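Like-Sm ribonucleoprotein core (PDB 5MKI) probably binds RNA as an archaeal Sm-like protein, assembling seven copies of its small beta-rich subunit and recognising uridine nucleotides. Local coordinates at residues 61-64 / 65-68. Numbering follows the deposited sequence.
Sequences VVRG and DNVL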
loop_
_atom_site.group_PDB
_atom_site.type_symbol
_atom_site.label_atom_id
_atom_site.label_comp_id
_atom_site.label_asym_id
_atom_site.label_seq_id
_atom_site.Cartn_x
_atom_site.Cartn_y
_atom_site.Cartn_z
ATOM N N VAL A 61 2.158 14.033 -16.318
ATOM C CA VAL A 61 1.521 13.992 -15.006
ATOM C C VAL A 61 2.052 12.765 -14.280
ATOM O O VAL A 61 1.850 11.635 -14.737
ATOM C CB VAL A 61 -0.007 13.974 -15.121
ATOM C CG1 VAL A 61 -0.655 13.741 -13.743
ATOM C CG2 VAL A 61 -0.477 15.284 -15.741
ATOM N N VAL A 62 2.775 12.996 -13.181
ATOM C CA VAL A 62 3.448 11.947 -12.421
ATOM C C VAL A 62 2.603 11.623 -11.198
ATOM O O VAL A 62 2.140 12.532 -10.494
ATOM C CB VAL A 62 4.861 12.379 -11.995
ATOM C CG1 VAL A 62 5.557 11.249 -11.248
ATOM C CG2 VAL A 62 5.708 12.866 -13.214
ATOM N N ARG A 63 2.411 10.339 -10.938
ATOM C CA ARG A 63 1.621 9.916 -9.783
ATOM C C ARG A 63 2.482 9.958 -8.521
ATOM O O ARG A 63 3.540 9.317 -8.458
ATOM C CB ARG A 63 1.050 8.518 -10.015
ATOM C CG ARG A 63 -0.172 8.238 -9.161
ATOM C CD ARG A 63 -1.012 7.090 -9.706
ATOM N NE ARG A 63 -2.231 6.908 -8.922
ATOM C CZ ARG A 63 -2.286 6.240 -7.773
ATOM N NH1 ARG A 63 -1.188 5.678 -7.288
ATOM N NH2 ARG A 63 -3.442 6.109 -7.127
ATOM N N GLY A 64 2.020 10.703 -7.507
ATOM C CA GLY A 64 2.859 10.981 -6.345
ATOM C C GLY A 64 3.323 9.762 -5.555
ATOM O O GLY A 64 4.404 9.783 -4.959
ATOM N N ASP A 65 2.529 8.679 -5.541
ATOM C CA ASP A 65 2.931 7.485 -4.799
ATOM C C ASP A 65 4.231 6.882 -5.316
ATOM O O ASP A 65 4.833 6.050 -4.628
ATOM C CB ASP A 65 1.836 6.411 -4.842
ATOM C CG ASP A 65 1.896 5.562 -6.104
ATOM O OD1 ASP A 65 2.172 6.120 -7.191
ATOM O OD2 ASP A 65 1.680 4.334 -6.018
ATOM N N ASN A 66 4.668 7.261 -6.517
ATOM C CA ASN A 66 5.951 6.810 -7.035
ATOM C C ASN A 66 7.120 7.645 -6.513
ATOM O O ASN A 66 8.275 7.254 -6.714
ATOM C CB ASN A 66 5.951 6.848 -8.572
ATOM C CG ASN A 66 4.810 6.026 -9.201
ATOM O OD1 ASN A 66 4.823 4.805 -9.145
ATOM N ND2 ASN A 66 3.843 6.704 -9.828
ATOM N N VAL A 67 6.855 8.768 -5.845
ATOM C CA VAL A 67 7.889 9.782 -5.617
ATOM C C VAL A 67 8.734 9.408 -4.409
ATOM O O VAL A 67 8.208 9.053 -3.348
ATOM C CB VAL A 67 7.263 11.174 -5.436
ATOM C CG1 VAL A 67 8.336 12.191 -4.981
ATOM C CG2 VAL A 67 6.613 11.635 -6.749
ATOM N N LEU A 68 10.053 9.487 -4.576
ATOM C CA LEU A 68 11.006 9.324 -3.488
ATOM C C LEU A 68 11.262 10.670 -2.813
ATOM O O LEU A 68 10.966 10.839 -1.625
ATOM C CB LEU A 68 12.304 8.712 -4.031
ATOM C CG LEU A 68 13.252 7.966 -3.093
ATOM C CD1 LEU A 68 12.554 6.742 -2.488
ATOM C CD2 LEU A 68 14.514 7.554 -3.858
#
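Between strands 57-62 and 67-71 the backbone of Arg63 to Val67 winds through a short 3-10 turn, in which Asn66 N donates to Arg63 O (3.0 Å) and Val67 N to Gly64 O (2.8 Å). The side chain of Asn66 then repeats what its backbone does: with CG beside its own backbone N (chi1 -56°), the amide folds back and ND2 gives Arg63 O a second bond of 3.0 Å. Both donors reach that oxygen from the same face of its carbonyl plane, the ND2 bond being the more bent, at 137°. ND2 also hydrogen-bonds Val67 O of a neighbouring subunit, while OD1 accepts from Lys24 of that subunit, so an alanine in place of Asn66 would probably cost Arg63 O one of its two donors and leave that carbonyl and that lysine without this partner. Beside the turn, the extended chain of Arg63 brings NH1 to the carboxylate of Asp65 in a loose salt bridge, NH1 lying 3.4 Å from both OD1 and OD2, with OD2 in plane at the guanidinium edge and the two planes nearly perpendicular (82°). Val67 lays CG2 against Gly64 O, and Gly64 N donates to Asn41 OD1. An Arg-Gly turn between the last two strands is the hallmark of the Sm2 motif; here an aspartate follows it, and Arg63 and Asp65, with His39 and Asn41, are among the residues that bind UMP in this protein.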